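Local structure of dextranase (Pseudarthrobacter oxydans, 6NZS) at residues A[112-117]-A[148-153]; A[235-240]-A[260-265]; A[250-255]-A[271-276]; A[487-492]-A[518-523]. The protein catalyses the endohydrolysis of alpha-1,6-glucosidic linkages in dextran and belongs to glycoside hydrolase family 49. All coordinates share one frame; numbering follows the deposited sequence.

Contact 1. Residues A[112-117]-A[148-153]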
loop_
_atom_site.group_PDB
_atom_site.type_symbol
_atom_site.label_atom_id
_atom_site.label_comp_id
_atom_site.label_asym_id
_atom_site.label_seq_id
_atom_site.Cartn_x
_atom_site.Cartn_y
_atom_site.Cartn_z
ATOM N N ASP A 112 4.928 -23.662 -13.820
ATOM C CA ASP A 112 3.593 -23.088 -13.921
ATOM C C ASP A 112 2.887 -23.046 -12.574
ATOM O O ASP A 112 1.946 -22.261 -12.406
ATOM C CB ASP A 112 2.738 -23.879 -14.912
ATOM C CG ASP A 112 1.516 -23.105 -15.365
ATOM O OD1 ASP A 112 1.685 -21.965 -15.843
ATOM O OD2 ASP A 112 0.394 -23.633 -15.251
ATOM N N GLN A 113 3.315 -23.864 -11.616
ATOM C CA GLN A 113 2.772 -23.809 -10.265
ATOM C C GLN A 113 3.394 -22.707 -9.423
ATOM O O GLN A 113 3.107 -22.614 -8.224
ATOM C CB GLN A 113 2.884 -25.173 -9.577
ATOM C CG GLN A 113 1.916 -26.204 -10.151
ATOM C CD GLN A 113 1.703 -27.385 -9.232
ATOM O OE1 GLN A 113 2.592 -27.767 -8.479
ATOM N NE2 GLN A 113 0.507 -27.966 -9.284
ATOM N N VAL A 114 4.233 -21.865 -10.011
ATOM C CA VAL A 114 4.653 -20.624 -9.378
ATOM C C VAL A 114 4.176 -19.497 -10.275
ATOM O O VAL A 114 4.700 -19.314 -11.382
ATOM C CB VAL A 114 6.169 -20.552 -9.175
ATOM C CG1 VAL A 114 6.530 -19.219 -8.530
ATOM C CG2 VAL A 114 6.647 -21.703 -8.319
ATOM N N GLN A 115 3.200 -18.731 -9.805
ATOM C CA GLN A 115 2.674 -17.611 -10.570
ATOM C C GLN A 115 3.264 -16.301 -10.063
ATOM O O GLN A 115 3.456 -16.119 -8.857
ATOM C CB GLN A 115 1.150 -17.584 -10.497
ATOM C CG GLN A 115 0.543 -18.743 -11.301
ATOM C CD GLN A 115 0.825 -18.608 -12.794
ATOM O OE1 GLN A 115 0.625 -17.543 -13.368
ATOM N NE2 GLN A 115 1.296 -19.685 -13.425
ATOM N N ILE A 116 3.548 -15.396 -10.995
ATOM C CA ILE A 116 4.025 -14.052 -10.685
ATOM C C ILE A 116 2.852 -13.094 -10.818
ATOM O O ILE A 116 2.114 -13.140 -11.808
ATOM C CB ILE A 116 5.160 -13.638 -11.637
ATOM C CG1 ILE A 116 6.371 -14.554 -11.450
ATOM C CG2 ILE A 116 5.547 -12.167 -11.428
ATOM C CD1 ILE A 116 7.376 -14.487 -12.575
ATOM N N ARG A 117 2.667 -12.235 -9.819
ATOM C CA ARG A 117 1.690 -11.157 -9.925
ATOM C C ARG A 117 2.411 -9.860 -9.588
ATOM O O ARG A 117 3.108 -9.797 -8.561
ATOM C CB ARG A 117 0.494 -11.354 -8.991
ATOM C CG ARG A 117 -0.409 -12.525 -9.385
ATOM C CD ARG A 117 -1.833 -12.330 -8.799
ATOM N NE ARG A 117 -2.776 -13.370 -9.233
ATOM C CZ ARG A 117 -4.070 -13.443 -8.900
ATOM N NH1 ARG A 117 -4.656 -12.539 -8.107
ATOM N NH2 ARG A 117 -4.795 -14.448 -9.374
ATOM N N VAL A 148 5.427 -13.721 -5.610
ATOM C CA VAL A 148 5.761 -15.066 -6.076
ATOM C C VAL A 148 4.831 -16.048 -5.369
ATOM O O VAL A 148 4.822 -16.126 -4.132
ATOM C CB VAL A 148 7.236 -15.393 -5.790
ATOM C CG1 VAL A 148 7.571 -16.816 -6.207
ATOM C CG2 VAL A 148 8.148 -14.386 -6.493
ATOM N N GLU A 149 4.036 -16.788 -6.144
ATOM C CA GLU A 149 2.870 -17.504 -5.610
ATOM C C GLU A 149 2.968 -18.997 -5.925
ATOM O O GLU A 149 2.630 -19.436 -7.031
ATOM C CB GLU A 149 1.586 -16.870 -6.147
ATOM C CG GLU A 149 1.640 -15.342 -6.037
ATOM C CD GLU A 149 0.301 -14.637 -6.072
ATOM O OE1 GLU A 149 -0.738 -15.271 -6.376
ATOM O OE2 GLU A 149 0.298 -13.430 -5.772
ATOM N N PHE A 150 3.425 -19.779 -4.950
ATOM C CA PHE A 150 3.489 -21.228 -5.110
ATOM C C PHE A 150 2.090 -21.811 -4.917
ATOM O O PHE A 150 1.430 -21.540 -3.905
ATOM C CB PHE A 150 4.429 -21.831 -4.066
ATOM C CG PHE A 150 5.893 -21.647 -4.363
ATOM C CD1 PHE A 150 6.518 -20.422 -4.148
ATOM C CD2 PHE A 150 6.652 -22.714 -4.816
ATOM C CE1 PHE A 150 7.874 -20.264 -4.403
ATOM C CE2 PHE A 150 8.008 -22.558 -5.076
ATOM C CZ PHE A 150 8.614 -21.334 -4.871
ATOM N N GLU A 151 1.641 -22.610 -5.884
ATOM C CA GLU A 151 0.302 -23.195 -5.824
ATOM C C GLU A 151 -0.045 -23.879 -4.500
ATOM O O GLU A 151 -1.160 -23.648 -3.997
ATOM C CB GLU A 151 0.070 -24.115 -7.033
ATOM C CG GLU A 151 -1.397 -24.427 -7.281
ATOM C CD GLU A 151 -1.591 -25.287 -8.510
ATOM O OE1 GLU A 151 -1.154 -24.867 -9.606
ATOM O OE2 GLU A 151 -2.169 -26.385 -8.378
ATOM N N PRO A 152 0.822 -24.696 -3.881
ATOM C CA PRO A 152 0.444 -25.327 -2.603
ATOM C C PRO A 152 0.227 -24.350 -1.459
ATOM O O PRO A 152 -0.347 -24.751 -0.435
ATOM C CB PRO A 152 1.619 -26.271 -2.301
ATOM C CG PRO A 152 2.351 -26.416 -3.580
ATOM C CD PRO A 152 2.128 -25.181 -4.369
ATOM N N GLN A 153 0.667 -23.095 -1.585
ATOM C CA GLN A 153 0.447 -22.082 -0.559
ATOM C C GLN A 153 -0.882 -21.351 -0.710
ATOM O O GLN A 153 -1.274 -20.617 0.205
ATOM C CB GLN A 153 1.621 -21.095 -0.556
ATOM C CG GLN A 153 2.825 -21.626 0.203
ATOM C CD GLN A 153 2.547 -21.697 1.683
ATOM O OE1 GLN A 153 2.087 -20.725 2.278
ATOM N NE2 GLN A 153 2.783 -22.855 2.283
#
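Glu149 OE2, lying 3.8 Å from Arg117 CG, is gripped by two hydrogen bonds, from His435 NE2 and Ser147 OG. The carboxylate and the guanidinium are tilted 30° against each other, and the two side chains cross at about a right angle. Their salt bridge is long, 4.0 Å from Arg117 NE to Glu149 OE1, and purely one of charge, since no N-H points at the oxygen; Arg117 NH1 bonds instead to Ile434 O. An alanine at Glu149 would probably leave His435 and Ser147 without this acceptor and Arg117 without this nearby countercharge.

The strands run antiparallel, with Gln115 and Glu149 as a hydrogen-bonded pair, and just past the strand end Glu151 N bonds to Gln113 O at 2.8 Å. On the sheet face away from Glu149, Val114 splits its branches: CG2 sits over the Phe150 ring, 3.8 Å from its centroid, while CG1 meets Val148 CG1 at 3.5 Å. This apolar face of the Ig-like domain packs on Val133 and Ile135 of strand 132-137, and Phe150 also reaches strand 96-102. The charged face looks to strand 423-435 of the solenoid.

Contact 2. Residues A[235-240]-A[260-265]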
loop_
_atom_site.group_PDB
_atom_site.type_symbol
_atom_site.label_atom_id
_atom_site.label_comp_id
_atom_site.label_asym_id
_atom_site.label_seq_id
_atom_site.Cartn_x
_atom_site.Cartn_y
_atom_site.Cartn_z
ATOM N N GLY A 235 22.339 -3.017 10.031
ATOM C CA GLY A 235 22.236 -3.420 11.417
ATOM C C GLY A 235 20.799 -3.304 11.881
ATOM O O GLY A 235 19.897 -3.010 11.100
ATOM N N THR A 236 20.593 -3.540 13.175
ATOM C CA THR A 236 19.264 -3.504 13.769
ATOM C C THR A 236 19.211 -2.466 14.880
ATOM O O THR A 236 20.132 -2.377 15.701
ATOM C CB THR A 236 18.870 -4.886 14.319
ATOM O OG1 THR A 236 18.842 -5.828 13.239
ATOM C CG2 THR A 236 17.497 -4.842 14.997
ATOM N N TYR A 237 18.120 -1.700 14.906
ATOM C CA TYR A 237 17.936 -0.589 15.831
ATOM C C TYR A 237 16.519 -0.636 16.389
ATOM O O TYR A 237 15.580 -1.021 15.690
ATOM C CB TYR A 237 18.169 0.756 15.118
ATOM C CG TYR A 237 19.447 0.782 14.304
ATOM C CD1 TYR A 237 19.491 0.273 13.006
ATOM C CD2 TYR A 237 20.616 1.318 14.834
ATOM C CE1 TYR A 237 20.668 0.285 12.267
ATOM C CE2 TYR A 237 21.789 1.354 14.104
ATOM C CZ TYR A 237 21.817 0.838 12.823
ATOM O OH TYR A 237 22.996 0.870 12.113
ATOM N N SER A 238 16.362 -0.237 17.655
ATOM C CA SER A 238 15.095 -0.381 18.367
ATOM C C SER A 238 14.753 0.910 19.099
ATOM O O SER A 238 15.516 1.354 19.963
ATOM C CB SER A 238 15.175 -1.537 19.371
ATOM O OG SER A 238 14.029 -1.546 20.209
ATOM N N MET A 239 13.600 1.499 18.772
ATOM C CA MET A 239 13.099 2.658 19.509
ATOM C C MET A 239 12.245 2.272 20.708
ATOM O O MET A 239 12.052 3.098 21.607
ATOM C CB MET A 239 12.292 3.584 18.591
ATOM C CG MET A 239 13.124 4.342 17.558
ATOM S SD MET A 239 12.180 5.642 16.744
ATOM C CE MET A 239 13.112 5.848 15.228
ATOM N N GLY A 240 11.741 1.044 20.743
ATOM C CA GLY A 240 10.866 0.590 21.804
ATOM C C GLY A 240 9.404 0.900 21.531
ATOM O O GLY A 240 9.043 1.658 20.628
ATOM N N ALA A 260 19.785 -2.005 6.811
ATOM C CA ALA A 260 19.360 -1.442 8.081
ATOM C C ALA A 260 17.921 -1.845 8.360
ATOM O O ALA A 260 17.076 -1.849 7.458
ATOM C CB ALA A 260 19.471 0.081 8.050
ATOM N N TYR A 261 17.647 -2.191 9.616
ATOM C CA TYR A 261 16.306 -2.536 10.081
ATOM C C TYR A 261 16.054 -1.721 11.342
ATOM O O TYR A 261 16.670 -1.974 12.384
ATOM C CB TYR A 261 16.208 -4.034 10.368
ATOM C CG TYR A 261 14.793 -4.557 10.544
ATOM C CD1 TYR A 261 14.135 -4.458 11.760
ATOM C CD2 TYR A 261 14.123 -5.163 9.486
ATOM C CE1 TYR A 261 12.855 -4.948 11.919
ATOM C CE2 TYR A 261 12.836 -5.657 9.638
ATOM C CZ TYR A 261 12.209 -5.543 10.851
ATOM O OH TYR A 261 10.931 -6.036 10.991
ATOM N N VAL A 262 15.178 -0.730 11.237
ATOM C CA VAL A 262 14.885 0.190 12.330
ATOM C C VAL A 262 13.462 -0.072 12.802
ATOM O O VAL A 262 12.504 0.107 12.039
ATOM C CB VAL A 262 15.040 1.650 11.878
ATOM C CG1 VAL A 262 14.665 2.596 13.019
ATOM C CG2 VAL A 262 16.466 1.905 11.395
ATOM N N LYS A 263 13.315 -0.486 14.059
ATOM C CA LYS A 263 12.002 -0.573 14.691
ATOM C C LYS A 263 11.711 0.787 15.312
ATOM O O LYS A 263 12.399 1.200 16.254
ATOM C CB LYS A 263 12.007 -1.670 15.751
ATOM C CG LYS A 263 12.484 -3.002 15.219
ATOM C CD LYS A 263 12.511 -4.068 16.298
ATOM C CE LYS A 263 13.056 -5.370 15.725
ATOM N NZ LYS A 263 12.828 -6.501 16.657
ATOM N N GLY A 264 10.734 1.501 14.762
ATOM C CA GLY A 264 10.450 2.854 15.221
ATOM C C GLY A 264 9.646 3.638 14.192
ATOM O O GLY A 264 9.027 3.066 13.299
ATOM N N ALA A 265 9.655 4.962 14.368
ATOM C CA ALA A 265 8.885 5.894 13.551
ATOM C C ALA A 265 9.528 7.264 13.690
ATOM O O ALA A 265 10.269 7.521 14.640
ATOM C CB ALA A 265 7.415 5.940 13.973
#
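Tyr237 and Val262 are paired on one face of two neighbouring parallel strands, their side chains crossing at a slant so that ring atom CD1 meets Val262 CG2 at 3.8 Å. The first torsion of Tyr237 (chi1 -48°) sets CG beside the backbone N, anti to the carbonyl carbon; Tyr261 O comes to the ring edge, 3.7 Å from CD1, and Ala260 CB lies obliquely to the ring. Phe232 meets the same ring edge-to-face, and Tyr237 OH is held by Lys233 O.

Pairing of residues 25 apart, in exact register from Gly235 with Ala260 to Ser238 with Lys263, is the coil-on-coil stacking of a parallel beta-helix, here an early part of the dextranase solenoid. Four backbone bonds zip the ladder, among them Lys263 N to Tyr237 O at 2.8 Å.

On the opposite face, Lys263 lays its CB 3.6 Å from Tyr237 O and then runs extended away from the neighbouring strand, its NZ bonded to Gly27 O and Glu30 O. Thr236 and Tyr261 both touch Val31 on that side.

Where the strands end, Met239 leans across. Its SD lies 3.6 Å from Gly264 CA, where a CB would clash with the sulfur, and Ala265 N gives SD a weak hydrogen bond of 3.5 Å. The methyl beyond, Met239 CE, stands 4.2 Å from Val262 CG1.

Contact 3. Residues A[250-255]-A[271-276]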
loop_
_atom_site.group_PDB
_atom_site.type_symbol
_atom_site.label_atom_id
_atom_site.label_comp_id
_atom_site.label_asym_id
_atom_site.label_seq_id
_atom_site.Cartn_x
_atom_site.Cartn_y
_atom_site.Cartn_z
ATOM N N ASN A 250 17.405 20.872 13.120
ATOM C CA ASN A 250 18.610 20.717 12.319
ATOM C C ASN A 250 18.555 19.514 11.378
ATOM O O ASN A 250 19.284 19.495 10.382
ATOM C CB ASN A 250 19.804 20.591 13.272
ATOM C CG ASN A 250 19.456 19.813 14.554
ATOM O OD1 ASN A 250 18.859 20.371 15.493
ATOM N ND2 ASN A 250 19.843 18.526 14.602
ATOM N N VAL A 251 17.712 18.522 11.658
ATOM C CA VAL A 251 17.725 17.275 10.895
ATOM C C VAL A 251 16.937 17.453 9.602
ATOM O O VAL A 251 15.740 17.755 9.621
ATOM C CB VAL A 251 17.168 16.114 11.723
ATOM C CG1 VAL A 251 17.138 14.849 10.873
ATOM C CG2 VAL A 251 18.018 15.903 12.966
ATOM N N LYS A 252 17.608 17.254 8.470
ATOM C CA LYS A 252 16.978 17.386 7.166
ATOM C C LYS A 252 16.907 16.070 6.408
ATOM O O LYS A 252 16.266 16.017 5.353
ATOM C CB LYS A 252 17.732 18.420 6.309
ATOM C CG LYS A 252 19.164 18.006 5.968
ATOM C CD LYS A 252 19.963 19.110 5.276
ATOM C CE LYS A 252 21.305 18.568 4.789
ATOM N NZ LYS A 252 22.165 19.618 4.167
ATOM N N TRP A 253 17.539 15.015 6.912
ATOM C CA TRP A 253 17.674 13.781 6.147
ATOM C C TRP A 253 17.784 12.613 7.113
ATOM O O TRP A 253 18.628 12.632 8.014
ATOM C CB TRP A 253 18.946 13.872 5.298
ATOM C CG TRP A 253 19.089 12.894 4.157
ATOM C CD1 TRP A 253 18.448 11.691 3.989
ATOM C CD2 TRP A 253 19.951 13.050 3.030
ATOM N NE1 TRP A 253 18.861 11.101 2.813
ATOM C CE2 TRP A 253 19.782 11.919 2.207
ATOM C CE3 TRP A 253 20.842 14.051 2.628
ATOM C CZ2 TRP A 253 20.478 11.760 1.008
ATOM C CZ3 TRP A 253 21.536 13.889 1.446
ATOM C CH2 TRP A 253 21.349 12.755 0.645
ATOM N N VAL A 254 16.935 11.600 6.925
ATOM C CA VAL A 254 17.079 10.305 7.583
ATOM C C VAL A 254 17.364 9.279 6.495
ATOM O O VAL A 254 16.621 9.194 5.508
ATOM C CB VAL A 254 15.819 9.935 8.384
ATOM C CG1 VAL A 254 15.889 8.477 8.832
ATOM C CG2 VAL A 254 15.671 10.872 9.581
ATOM N N TYR A 255 18.452 8.531 6.651
ATOM C CA TYR A 255 18.889 7.560 5.657
ATOM C C TYR A 255 18.919 6.178 6.291
ATOM O O TYR A 255 19.549 5.982 7.336
ATOM C CB TYR A 255 20.282 7.916 5.108
ATOM C CG TYR A 255 20.772 6.898 4.109
ATOM C CD1 TYR A 255 20.180 6.788 2.858
ATOM C CD2 TYR A 255 21.798 6.027 4.426
ATOM C CE1 TYR A 255 20.601 5.838 1.944
ATOM C CE2 TYR A 255 22.238 5.073 3.510
ATOM C CZ TYR A 255 21.628 4.979 2.276
ATOM O OH TYR A 255 22.049 4.027 1.369
ATOM N N ASP A 271 9.165 22.831 10.823
ATOM C CA ASP A 271 8.838 23.125 9.432
ATOM C C ASP A 271 9.843 24.062 8.774
ATOM O O ASP A 271 9.513 24.721 7.783
ATOM C CB ASP A 271 7.408 23.670 9.297
ATOM C CG ASP A 271 7.184 24.965 10.070
ATOM O OD1 ASP A 271 8.142 25.497 10.665
ATOM O OD2 ASP A 271 6.030 25.449 10.082
ATOM N N ASN A 272 11.077 24.105 9.279
ATOM C CA ASN A 272 12.042 25.121 8.886
ATOM C C ASN A 272 12.904 24.744 7.686
ATOM O O ASN A 272 13.575 25.621 7.133
ATOM C CB ASN A 272 12.958 25.460 10.068
ATOM C CG ASN A 272 13.660 24.240 10.619
ATOM O OD1 ASN A 272 13.032 23.387 11.236
ATOM N ND2 ASN A 272 14.960 24.141 10.380
ATOM N N GLN A 273 12.929 23.478 7.271
ATOM C CA GLN A 273 13.781 23.064 6.159
ATOM C C GLN A 273 13.079 23.287 4.826
ATOM O O GLN A 273 11.872 23.069 4.705
ATOM C CB GLN A 273 14.163 21.584 6.268
ATOM C CG GLN A 273 14.977 21.210 7.507
ATOM C CD GLN A 273 16.395 21.753 7.484
ATOM O OE1 GLN A 273 16.914 22.146 6.437
ATOM N NE2 GLN A 273 17.034 21.772 8.649
ATOM N N SER A 274 13.846 23.714 3.821
ATOM C CA SER A 274 13.297 23.800 2.473
ATOM C C SER A 274 13.240 22.436 1.794
ATOM O O SER A 274 12.394 22.227 0.915
ATOM C CB SER A 274 14.090 24.791 1.620
ATOM O OG SER A 274 15.397 24.315 1.377
ATOM N N GLN A 275 14.117 21.510 2.185
ATOM C CA GLN A 275 14.169 20.181 1.581
ATOM C C GLN A 275 14.347 19.135 2.670
ATOM O O GLN A 275 15.317 19.185 3.436
ATOM C CB GLN A 275 15.320 20.083 0.578
ATOM C CG GLN A 275 15.556 18.667 0.037
ATOM C CD GLN A 275 14.612 18.327 -1.103
ATOM O OE1 GLN A 275 14.583 19.013 -2.124
ATOM N NE2 GLN A 275 13.827 17.264 -0.928
ATOM N N TYR A 276 13.423 18.178 2.720
ATOM C CA TYR A 276 13.501 17.028 3.606
ATOM C C TYR A 276 13.780 15.790 2.764
ATOM O O TYR A 276 13.401 15.722 1.592
ATOM C CB TYR A 276 12.174 16.810 4.348
ATOM C CG TYR A 276 11.846 17.923 5.316
ATOM C CD1 TYR A 276 12.371 17.924 6.599
ATOM C CD2 TYR A 276 11.031 18.977 4.939
ATOM C CE1 TYR A 276 12.086 18.945 7.492
ATOM C CE2 TYR A 276 10.741 20.007 5.822
ATOM C CZ TYR A 276 11.273 19.982 7.095
ATOM O OH TYR A 276 10.991 21.019 7.974
HETATM O O HOH W 1 20.109 21.823 8.861
HETATM O O HOH W 2 17.422 17.168 2.837
#
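The flat carboxamide of Gln273 turns one face to Lys252 CB, which stands over its CD at 3.8 Å. The second flat group, the Tyr276 ring, carries Gln273 CB over one face, 3.4 Å above the plane and offset toward the rim, while Val251 O approaches the ring obliquely. At the ring's far end, Tyr276 OH accepts Gln273 N at 3.2 Å, and Phe268 adds a steeply inclined aromatic neighbour.

A bend at chi2 (-70°) turns Gln273 CD back toward Lys252, and from there NE2 reaches Pro249 O, its strongest partner. The same NE2 donates to a water at 3.1 Å, and this water in turn donates to Asn250 O. Lys252 itself sends its extended chain away from the contact, NZ bonding to Ser208 O.

No direct hydrogen bond joins the two segments. A second water bridges the backbones instead, donating to Lys252 O and to Gln275 O, each at 3.0 Å. Lys252 O also receives a CA-H...O contact from Tyr276 CA at 3.4 Å. Gln275 folds its NE2 onto Tyr276 O, approaching from above the carbonyl plane.

Backbone bonding between the strands starts where Lys252 pairs with Lys277, the residue after Tyr276. The turns here lead into parallel strands 253-256 and 275-279, stacked on successive coils as in a parallel beta-helix.

Contact 4. Residues A[487-492]-A[518-523]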
loop_
_atom_site.group_PDB
_atom_site.type_symbol
_atom_site.label_atom_id
_atom_site.label_comp_id
_atom_site.label_asym_id
_atom_site.label_seq_id
_atom_site.Cartn_x
_atom_site.Cartn_y
_atom_site.Cartn_z
ATOM N N CYS A 487 -16.499 -4.800 -6.021
ATOM C CA CYS A 487 -17.224 -3.770 -6.765
ATOM C C CYS A 487 -16.232 -2.810 -7.408
ATOM O O CYS A 487 -15.108 -2.645 -6.937
ATOM C CB CYS A 487 -18.234 -3.019 -5.882
ATOM S SG CYS A 487 -17.603 -2.424 -4.301
ATOM N N ALA A 488 -16.679 -2.165 -8.491
ATOM C CA ALA A 488 -15.803 -1.285 -9.262
ATOM C C ALA A 488 -15.690 0.114 -8.661
ATOM O O ALA A 488 -14.583 0.590 -8.396
ATOM C CB ALA A 488 -16.276 -1.201 -10.716
ATOM N N ILE A 489 -16.815 0.802 -8.469
ATOM C CA ILE A 489 -16.765 2.227 -8.136
ATOM C C ILE A 489 -18.009 2.645 -7.363
ATOM O O ILE A 489 -19.136 2.345 -7.766
ATOM C CB ILE A 489 -16.546 3.088 -9.398
ATOM C CG1 ILE A 489 -16.446 4.564 -9.030
ATOM C CG2 ILE A 489 -17.649 2.856 -10.425
ATOM C CD1 ILE A 489 -15.804 5.414 -10.139
ATOM N N ARG A 490 -17.806 3.368 -6.261
ATOM C CA ARG A 490 -18.913 3.983 -5.535
ATOM C C ARG A 490 -18.551 5.431 -5.266
ATOM O O ARG A 490 -17.612 5.709 -4.517
ATOM C CB ARG A 490 -19.244 3.244 -4.237
ATOM C CG ARG A 490 -20.065 1.988 -4.481
ATOM C CD ARG A 490 -20.298 1.158 -3.229
ATOM N NE ARG A 490 -20.764 -0.158 -3.648
ATOM C CZ ARG A 490 -20.832 -1.232 -2.868
ATOM N NH1 ARG A 490 -20.497 -1.162 -1.590
ATOM N NH2 ARG A 490 -21.231 -2.387 -3.387
ATOM N N VAL A 491 -19.298 6.346 -5.872
ATOM C CA VAL A 491 -19.078 7.774 -5.693
ATOM C C VAL A 491 -20.285 8.348 -4.969
ATOM O O VAL A 491 -21.363 8.476 -5.557
ATOM C CB VAL A 491 -18.852 8.471 -7.041
ATOM C CG1 VAL A 491 -18.743 9.987 -6.854
ATOM C CG2 VAL A 491 -17.591 7.925 -7.717
ATOM N N TYR A 492 -20.106 8.684 -3.696
ATOM C CA TYR A 492 -21.066 9.502 -2.956
ATOM C C TYR A 492 -20.511 10.918 -3.015
ATOM O O TYR A 492 -19.599 11.270 -2.262
ATOM C CB TYR A 492 -21.255 8.963 -1.539
ATOM C CG TYR A 492 -21.601 7.492 -1.598
ATOM C CD1 TYR A 492 -22.881 7.071 -1.936
ATOM C CD2 TYR A 492 -20.621 6.527 -1.404
ATOM C CE1 TYR A 492 -23.183 5.717 -2.044
ATOM C CE2 TYR A 492 -20.903 5.193 -1.506
ATOM C CZ TYR A 492 -22.184 4.790 -1.815
ATOM O OH TYR A 492 -22.460 3.445 -1.930
ATOM N N GLN A 518 -22.425 -6.138 -5.004
ATOM C CA GLN A 518 -21.362 -5.805 -5.938
ATOM C C GLN A 518 -21.669 -4.549 -6.734
ATOM O O GLN A 518 -20.946 -4.236 -7.689
ATOM C CB GLN A 518 -21.140 -6.990 -6.878
ATOM C CG GLN A 518 -20.778 -8.250 -6.115
ATOM C CD GLN A 518 -20.756 -9.489 -6.973
ATOM O OE1 GLN A 518 -21.478 -9.595 -7.974
ATOM N NE2 GLN A 518 -19.932 -10.457 -6.577
ATOM N N VAL A 519 -22.699 -3.803 -6.333
ATOM C CA VAL A 519 -23.181 -2.689 -7.137
ATOM C C VAL A 519 -22.179 -1.541 -7.129
ATOM O O VAL A 519 -21.483 -1.292 -6.136
ATOM C CB VAL A 519 -24.552 -2.239 -6.599
ATOM C CG1 VAL A 519 -24.415 -1.580 -5.232
ATOM C CG2 VAL A 519 -25.240 -1.294 -7.583
ATOM N N SER A 520 -22.101 -0.844 -8.254
ATOM C CA SER A 520 -21.405 0.432 -8.342
ATOM C C SER A 520 -22.427 1.561 -8.242
ATOM O O SER A 520 -23.541 1.440 -8.760
ATOM C CB SER A 520 -20.636 0.526 -9.658
ATOM O OG SER A 520 -19.438 -0.243 -9.592
ATOM N N HIS A 521 -22.046 2.654 -7.559
ATOM C CA HIS A 521 -22.954 3.753 -7.235
ATOM C C HIS A 521 -22.409 5.087 -7.729
ATOM O O HIS A 521 -21.198 5.304 -7.796
ATOM C CB HIS A 521 -23.148 3.880 -5.716
ATOM C CG HIS A 521 -24.189 2.964 -5.151
ATOM N ND1 HIS A 521 -24.344 2.761 -3.798
ATOM C CD2 HIS A 521 -25.120 2.189 -5.758
ATOM C CE1 HIS A 521 -25.340 1.916 -3.592
ATOM N NE2 HIS A 521 -25.825 1.552 -4.766
ATOM N N LEU A 522 -23.336 5.996 -8.039
ATOM C CA LEU A 522 -23.016 7.382 -8.381
ATOM C C LEU A 522 -24.189 8.218 -7.888
ATOM O O LEU A 522 -25.284 8.139 -8.460
ATOM C CB LEU A 522 -22.844 7.530 -9.886
ATOM C CG LEU A 522 -22.500 8.935 -10.398
ATOM C CD1 LEU A 522 -21.130 9.401 -9.892
ATOM C CD2 LEU A 522 -22.520 8.941 -11.907
ATOM N N LYS A 523 -23.976 8.991 -6.821
ATOM C CA LYS A 523 -25.060 9.688 -6.139
ATOM C C LYS A 523 -24.624 11.108 -5.819
ATOM O O LYS A 523 -23.465 11.342 -5.470
ATOM C CB LYS A 523 -25.416 8.986 -4.823
ATOM C CG LYS A 523 -25.910 7.545 -4.997
ATOM C CD LYS A 523 -26.394 6.958 -3.678
ATOM C CE LYS A 523 -26.934 5.550 -3.869
ATOM N NZ LYS A 523 -28.239 5.564 -4.603
HETATM O O HOH W 3 -19.306 -3.027 -9.516
#
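Arg490 reaches from strand 489-493 to the backbone carbonyl of Val519, across the last step of a six-strand parallel sheet on the dextranase beta-helix. With CG anti to its carbonyl carbon (chi1 -79°), the chain leaves CB to lay CG against His521 CB at 3.8 Å. CD then passes near Val519 O, CZ lies 3.3 Å from it, and the tip grips that one oxygen side-on: NE donates at 2.8 Å and NH2 at 3.0 Å, both with the oxygen in the guanidinium plane. NH2 also bonds to Ser517 O, and NH1 to Lys444 O. Cys487 SG, in its disulfide with Cys448, sits over the centre of one guanidinium face, 3.7 Å above the plane. An alanine at Arg490 would probably leave the carbonyls of Val519, Ser517 and Lys444 without these donors and open a gap beneath the disulfide sulfur.

On the same sheet face, Tyr492 OH and His521 ND1 share a hydrogen bond of 2.7 Å that either could donate. Their rings meet rim to rim with planes at 81°, while Lys523 CE lies over the centre of one His521 face. On the other face of the sheet, Val491 and Leu522 lie side by side.

At the N-terminal side of the pairing, Ser520 OG accepts from Ile489 N at 3.0 Å. A water hydrogen-bonds to Ser520 OG, accepts from Ala488 N at 2.9 Å and donates to Gln518 O.

From the N terminus, contact 1 comes first, closing a 30-residue, strand-rich loop within the Ig-like domain by antiparallel pairing. The chain then enters the solenoid, where contacts 2 and 3 cross: their four segments alternate, each loop being closed around one segment of the other. Strands 253-256 and 260-263 follow directly in sequence, so one stretch of chain takes part in both contacts, whose centres lie about 20 Å apart. Contact 4 follows far along the chain, closing a 25-residue loop in the later coils, about 41 Å between centres from contact 3 and across the chain's centre. Thus contact 1 pairs strands within the Ig-like domain, and the other three join neighbouring coils in two distant parts of the beta-helix.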